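Local coordinates for iron binding protein FbpA (Mannheimia haemolytica, PDB 1Q35) that probably captures ferric iron in the periplasm as the solute-binding component of a bacterial iron-uptake system, at residues I218-K229 with G283-T291. Residues are numbered along the deposited sequence; the frame is centred on the assembly and turned at random. Where two conformers were deposited one is given.
Sequences INFPSGEHGTHK and GWGTFKSDT
Trp284, next to helix 279-283, lays its indole against Ile218 at the end of strand 216-219. Ile218 CD1 sits 3.9 Å from the centroid of the six-membered ring and 9° off its normal, a CH-pi contact, while Ile218 CG2 lies over the pyrrole side near Trp284 CD1. The Trp284 carbonyl oxygen meets the edge of the Phe220 ring in its plane, 3.7 Å from Phe220 CE1, and a water donates to both Trp284 O and Ile218 O.

Phe287 forms an offset stack with Phe220: centroids 4.2 Å apart, planes at 14°. With CG set between the backbone N and the carbonyl carbon, the Phe287 ring lies against Phe220 on one face, and is met at its edge by Lys229 CD and obliquely by Thr227 CB. Thr227 OG1, directed to a lone pair of Pro221 O, ties the two ends of the loop together.

Lys288 runs extended until a bend at chi3, and its NZ donates to Gly223 O over 2.9 Å. Gly226 N, closing the type I turn 223-226, reaches the same oxygen from the opposite face of the carbonyl plane. The backbone then pairs around Ser289: Thr227 N donates to Lys288 O, and Asp290 N to Thr227 O, both bonds nearly straight. Asp290 OD1 accepts from His153 NE2 and from a water that also hydrogen-bonds His228 ND1, so the carboxylate is linked to helix 141-168.

A single beta bridge and an aromatic stack thus fasten the loop between helices 279-283 and 294-298 onto the connection between strands 216-219 and 228-236, within a periplasmic-binding-protein fold. The Trp284 side chain lies about 8 Å from that of Tyr199, an iron ligand in another structure of this protein, though no iron is bound here.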
ATOM      1  N   ILE A 218      14.491  -9.315  -2.486  1.00  8.60           N
ATOM      2  CA  ILE A 218      13.031  -9.249  -2.444  1.00  8.60           C
ATOM      3  C   ILE A 218      12.445 -10.659  -2.577  1.00  8.33           C
ATOM      4  O   ILE A 218      12.837 -11.428  -3.459  1.00  9.46           O
ATOM      5  CB  ILE A 218      12.473  -8.268  -3.528  1.00  8.66           C
ATOM      6  CG1 ILE A 218      10.957  -8.116  -3.388  1.00  8.77           C
ATOM      7  CG2 ILE A 218      12.826  -8.706  -4.952  1.00  9.74           C
ATOM      8  CD1 ILE A 218      10.396  -6.892  -4.065  1.00  9.45           C
ATOM      9  N   ASN A 219      11.524 -11.005  -1.682  1.00  8.12           N
ATOM     10  CA  ASN A 219      10.896 -12.325  -1.688  1.00  8.13           C
ATOM     11  C   ASN A 219       9.388 -12.185  -1.634  1.00  7.91           C
ATOM     12  O   ASN A 219       8.863 -11.453  -0.802  1.00  7.96           O
ATOM     13  CB  ASN A 219      11.326 -13.174  -0.488  1.00  8.11           C
ATOM     14  CG  ASN A 219      12.825 -13.320  -0.362  1.00  8.33           C
ATOM     15  OD1 ASN A 219      13.420 -14.254  -0.906  1.00  9.22           O
ATOM     16  ND2 ASN A 219      13.443 -12.412   0.386  1.00  8.57           N
ATOM     17  N   PHE A 220       8.698 -12.924  -2.497  1.00  7.95           N
ATOM     18  CA  PHE A 220       7.241 -12.953  -2.531  1.00  7.83           C
ATOM     19  C   PHE A 220       6.776 -14.214  -1.814  1.00  8.03           C
ATOM     20  O   PHE A 220       6.981 -15.326  -2.316  1.00  8.35           O
ATOM     21  CB  PHE A 220       6.753 -12.965  -3.982  1.00  7.96           C
ATOM     22  CG  PHE A 220       7.216 -11.791  -4.778  1.00  9.29           C
ATOM     23  CD1 PHE A 220       8.173 -11.946  -5.770  1.00 12.36           C
ATOM     24  CD2 PHE A 220       6.698 -10.526  -4.540  1.00 10.46           C
ATOM     25  CE1 PHE A 220       8.604 -10.859  -6.509  1.00 13.73           C
ATOM     26  CE2 PHE A 220       7.126  -9.433  -5.279  1.00 11.99           C
ATOM     27  CZ  PHE A 220       8.083  -9.598  -6.259  1.00 13.33           C
ATOM     28  N   PRO A 221       6.184 -14.074  -0.629  1.00  8.13           N
ATOM     29  CA  PRO A 221       5.721 -15.251   0.112  1.00  8.52           C
ATOM     30  C   PRO A 221       4.835 -16.167  -0.729  1.00  8.55           C
ATOM     31  O   PRO A 221       4.014 -15.707  -1.521  1.00  8.78           O
ATOM     32  CB  PRO A 221       4.966 -14.633   1.286  1.00  8.80           C
ATOM     33  CG  PRO A 221       5.680 -13.350   1.508  1.00  8.83           C
ATOM     34  CD  PRO A 221       5.940 -12.831   0.128  1.00  8.22           C
ATOM     35  N   SER A 222       5.025 -17.470  -0.556  1.00  8.38           N
ATOM     36  CA  SER A 222       4.398 -18.474  -1.409  1.00  8.72           C
ATOM     37  C   SER A 222       3.828 -19.629  -0.588  1.00  8.61           C
ATOM     38  O   SER A 222       3.814 -20.779  -1.032  1.00  9.51           O
ATOM     39  CB  SER A 222       5.404 -18.974  -2.448  1.00  9.35           C
ATOM     40  OG  SER A 222       6.577 -19.461  -1.831  1.00 10.16           O
ATOM     41  N   GLY A 223       3.338 -19.308   0.607  1.00  8.90           N
ATOM     42  CA  GLY A 223       2.547 -20.240   1.383  1.00  9.15           C
ATOM     43  C   GLY A 223       1.144 -20.379   0.820  1.00  9.29           C
ATOM     44  O   GLY A 223       0.855 -19.970  -0.301  1.00  9.11           O
ATOM     45  N   GLU A 224       0.254 -20.930   1.633  1.00  9.68           N
ATOM     46  CA  GLU A 224      -1.097 -21.289   1.218  1.00 10.20           C
ATOM     47  C   GLU A 224      -1.834 -20.161   0.500  1.00  9.48           C
ATOM     48  O   GLU A 224      -2.509 -20.377  -0.509  1.00 10.44           O
ATOM     49  CB  GLU A 224      -1.888 -21.713   2.459  1.00 10.66           C
ATOM     50  CG  GLU A 224      -3.318 -22.145   2.185  1.00 12.43           C
ATOM     51  CD  GLU A 224      -4.067 -22.595   3.428  1.00 14.74           C
ATOM     52  OE1 GLU A 224      -5.243 -22.997   3.288  1.00 17.04           O
ATOM     53  OE2 GLU A 224      -3.496 -22.546   4.540  1.00 15.26           O
ATOM     54  N   HIS A 225      -1.723 -18.955   1.047  1.00  8.89           N
ATOM     55  CA  HIS A 225      -2.451 -17.800   0.525  1.00  8.51           C
ATOM     56  C   HIS A 225      -1.559 -16.793  -0.183  1.00  8.09           C
ATOM     57  O   HIS A 225      -1.970 -15.660  -0.423  1.00  8.56           O
ATOM     58  CB  HIS A 225      -3.234 -17.141   1.652  1.00  8.80           C
ATOM     59  CG  HIS A 225      -4.161 -18.084   2.344  1.00  9.90           C
ATOM     60  ND1 HIS A 225      -5.437 -18.339   1.890  1.00 11.91           N
ATOM     61  CD2 HIS A 225      -3.967 -18.907   3.400  1.00 11.51           C
ATOM     62  CE1 HIS A 225      -6.013 -19.221   2.686  1.00 12.17           C
ATOM     63  NE2 HIS A 225      -5.143 -19.589   3.606  1.00 11.98           N
ATOM     64  N   GLY A 226      -0.346 -17.205  -0.533  1.00  7.96           N
ATOM     65  CA  GLY A 226       0.497 -16.414  -1.405  1.00  7.88           C
ATOM     66  C   GLY A 226       0.937 -15.083  -0.825  1.00  7.76           C
ATOM     67  O   GLY A 226       1.115 -14.927   0.381  1.00  8.02           O
ATOM     68  N   THR A 227       1.102 -14.111  -1.707  1.00  7.57           N
ATOM     69  CA  THR A 227       1.597 -12.792  -1.356  1.00  7.31           C
ATOM     70  C   THR A 227       0.435 -11.821  -1.191  1.00  6.91           C
ATOM     71  O   THR A 227      -0.452 -11.746  -2.039  1.00  7.55           O
ATOM     72  CB  THR A 227       2.548 -12.300  -2.456  1.00  7.35           C
ATOM     73  OG1 THR A 227       3.773 -13.047  -2.416  1.00  8.45           O
ATOM     74  CG2 THR A 227       2.960 -10.853  -2.244  1.00  7.87           C
ATOM     75  N   HIS A 228       0.455 -11.083  -0.090  1.00  6.75           N
ATOM     76  CA  HIS A 228      -0.510 -10.031   0.184  1.00  7.07           C
ATOM     77  C   HIS A 228      -0.361  -8.878  -0.794  1.00  7.35           C
ATOM     78  O   HIS A 228       0.728  -8.336  -0.977  1.00  7.54           O
ATOM     79  CB  HIS A 228      -0.312  -9.529   1.618  1.00  7.23           C
ATOM     80  CG  HIS A 228      -1.142  -8.337   1.990  1.00  7.22           C
ATOM     81  ND1 HIS A 228      -2.486  -8.418   2.294  1.00  7.15           N
ATOM     82  CD2 HIS A 228      -0.802  -7.034   2.136  1.00  7.38           C
ATOM     83  CE1 HIS A 228      -2.936  -7.214   2.606  1.00  7.76           C
ATOM     84  NE2 HIS A 228      -1.934  -6.356   2.522  1.00  7.87           N
ATOM     85  N   LYS A 229      -1.476  -8.530  -1.428  1.00  7.56           N
ATOM     86  CA  LYS A 229      -1.591  -7.366  -2.293  1.00  8.53           C
ATOM     87  C   LYS A 229      -2.507  -6.322  -1.681  1.00  8.25           C
ATOM     88  O   LYS A 229      -3.509  -6.640  -1.042  1.00  8.35           O
ATOM     89  CB  LYS A 229      -2.176  -7.766  -3.648  1.00 10.04           C
ATOM     90  CG  LYS A 229      -1.387  -8.798  -4.408  1.00 12.80           C
ATOM     91  CD  LYS A 229      -0.035  -8.301  -4.825  1.00 15.30           C
ATOM     92  CE  LYS A 229      -0.086  -7.141  -5.806  1.00 16.21           C
ATOM     93  NZ  LYS A 229      -0.859  -7.470  -7.027  1.00 17.32           N
ATOM     94  N   GLY A 283      12.089  -7.953 -13.600  1.00 11.75           N
ATOM     95  CA  GLY A 283      13.206  -8.800 -13.215  1.00 11.88           C
ATOM     96  C   GLY A 283      12.977  -9.599 -11.948  1.00 11.72           C
ATOM     97  O   GLY A 283      13.626 -10.622 -11.732  1.00 12.80           O
ATOM     98  N   TRP A 284      12.057  -9.144 -11.101  1.00 11.53           N
ATOM     99  CA  TRP A 284      11.702  -9.879  -9.885  1.00 11.44           C
ATOM    100  C   TRP A 284      10.898 -11.141 -10.169  1.00 11.61           C
ATOM    101  O   TRP A 284      10.772 -12.000  -9.293  1.00 12.10           O
ATOM    102  CB  TRP A 284      10.884  -9.008  -8.929  1.00 11.27           C
ATOM    103  CG  TRP A 284      11.529  -7.729  -8.533  1.00 10.47           C
ATOM    104  CD1 TRP A 284      12.861  -7.430  -8.554  1.00 10.43           C
ATOM    105  CD2 TRP A 284      10.863  -6.558  -8.052  1.00 10.42           C
ATOM    106  NE1 TRP A 284      13.062  -6.143  -8.112  1.00  9.83           N
ATOM    107  CE2 TRP A 284      11.848  -5.586  -7.803  1.00  9.99           C
ATOM    108  CE3 TRP A 284       9.522  -6.229  -7.807  1.00 10.46           C
ATOM    109  CZ2 TRP A 284      11.539  -4.316  -7.321  1.00 10.42           C
ATOM    110  CZ3 TRP A 284       9.221  -4.964  -7.326  1.00 10.57           C
ATOM    111  CH2 TRP A 284      10.223  -4.026  -7.089  1.00 10.69           C
ATOM    112  N   GLY A 285      10.333 -11.242 -11.369  1.00 11.42           N
ATOM    113  CA  GLY A 285       9.449 -12.335 -11.726  1.00 11.50           C
ATOM    114  C   GLY A 285       8.047 -12.075 -11.208  1.00 11.38           C
ATOM    115  O   GLY A 285       7.804 -11.101 -10.488  1.00 12.03           O
ATOM    116  N   THR A 286       7.114 -12.941 -11.580  1.00 10.92           N
ATOM    117  CA  THR A 286       5.760 -12.868 -11.041  1.00 11.16           C
ATOM    118  C   THR A 286       5.639 -13.732  -9.779  1.00 10.26           C
ATOM    119  O   THR A 286       6.620 -14.309  -9.302  1.00 10.34           O
ATOM    120  CB  THR A 286       4.701 -13.193 -12.120  0.65 11.83           C
ATOM    121  OG1 THR A 286       3.421 -12.704 -11.692  0.65 12.92           O
ATOM    122  CG2 THR A 286       4.511 -14.684 -12.317  0.65 12.97           C
ATOM    123  N   PHE A 287       4.439 -13.785  -9.215  1.00  9.83           N
ATOM    124  CA  PHE A 287       4.205 -14.526  -7.985  1.00 10.07           C
ATOM    125  C   PHE A 287       2.720 -14.820  -7.850  1.00 10.39           C
ATOM    126  O   PHE A 287       1.898 -14.251  -8.558  1.00 10.61           O
ATOM    127  CB  PHE A 287       4.717 -13.733  -6.775  1.00 10.37           C
ATOM    128  CG  PHE A 287       4.134 -12.367  -6.668  1.00 10.37           C
ATOM    129  CD1 PHE A 287       4.745 -11.284  -7.279  1.00 11.96           C
ATOM    130  CD2 PHE A 287       2.968 -12.164  -5.966  1.00 11.28           C
ATOM    131  CE1 PHE A 287       4.197 -10.022  -7.180  1.00 12.63           C
ATOM    132  CE2 PHE A 287       2.418 -10.908  -5.862  1.00 12.21           C
ATOM    133  CZ  PHE A 287       3.027  -9.830  -6.473  1.00 12.28           C
ATOM    134  N   LYS A 288       2.392 -15.731  -6.945  1.00 10.85           N
ATOM    135  CA  LYS A 288       1.011 -16.073  -6.651  1.00 11.38           C
ATOM    136  C   LYS A 288       0.445 -15.070  -5.650  1.00 10.58           C
ATOM    137  O   LYS A 288       0.875 -15.022  -4.494  1.00 10.39           O
ATOM    138  CB  LYS A 288       0.951 -17.489  -6.083  1.00 12.35           C
ATOM    139  CG  LYS A 288      -0.444 -18.015  -5.782  1.00 14.63           C
ATOM    140  CD  LYS A 288      -0.396 -19.401  -5.122  1.00 17.01           C
ATOM    141  CE  LYS A 288       0.063 -19.361  -3.658  1.00 18.59           C
ATOM    142  NZ  LYS A 288       0.173 -20.731  -3.063  1.00 19.53           N
ATOM    143  N   SER A 289      -0.498 -14.253  -6.096  1.00 10.39           N
ATOM    144  CA  SER A 289      -1.184 -13.318  -5.212  1.00 10.68           C
ATOM    145  C   SER A 289      -2.226 -14.034  -4.361  1.00 10.00           C
ATOM    146  O   SER A 289      -2.826 -15.022  -4.779  1.00 10.27           O
ATOM    147  CB  SER A 289      -1.868 -12.210  -6.019  0.65 11.22           C
ATOM    148  OG  SER A 289      -0.930 -11.323  -6.604  0.65 12.50           O
ATOM    149  N   ASP A 290      -2.457 -13.506  -3.168  1.00  8.99           N
ATOM    150  CA  ASP A 290      -3.609 -13.893  -2.367  1.00  8.57           C
ATOM    151  C   ASP A 290      -4.859 -13.612  -3.197  1.00  9.11           C
ATOM    152  O   ASP A 290      -4.973 -12.551  -3.797  1.00  9.61           O
ATOM    153  CB  ASP A 290      -3.615 -13.069  -1.074  1.00  8.16           C
ATOM    154  CG  ASP A 290      -4.535 -13.621  -0.020  1.00  8.08           C
ATOM    155  OD1 ASP A 290      -4.355 -13.233   1.167  1.00  7.77           O
ATOM    156  OD2 ASP A 290      -5.449 -14.424  -0.267  1.00  8.84           O
ATOM    157  N   THR A 291      -5.785 -14.566  -3.234  1.00  9.40           N
ATOM    158  CA  THR A 291      -7.039 -14.395  -3.968  1.00 10.02           C
ATOM    159  C   THR A 291      -8.108 -13.671  -3.159  1.00  9.56           C
ATOM    160  O   THR A 291      -9.196 -13.432  -3.673  1.00 10.48           O
ATOM    161  CB  THR A 291      -7.594 -15.761  -4.427  1.00 10.80           C
ATOM    162  OG1 THR A 291      -7.757 -16.628  -3.302  1.00 12.34           O
ATOM    163  CG2 THR A 291      -6.616 -16.473  -5.355  1.00 12.14           C
TER
HETATM  164  O   HOH W   1      11.835 -12.158  -6.474  1.00 34.40           O
HETATM  165  O   HOH W   2       4.253 -16.494  -4.527  1.00 19.16           O
HETATM  166  O   HOH W   3      -3.799 -10.566   1.361  1.00  9.03           O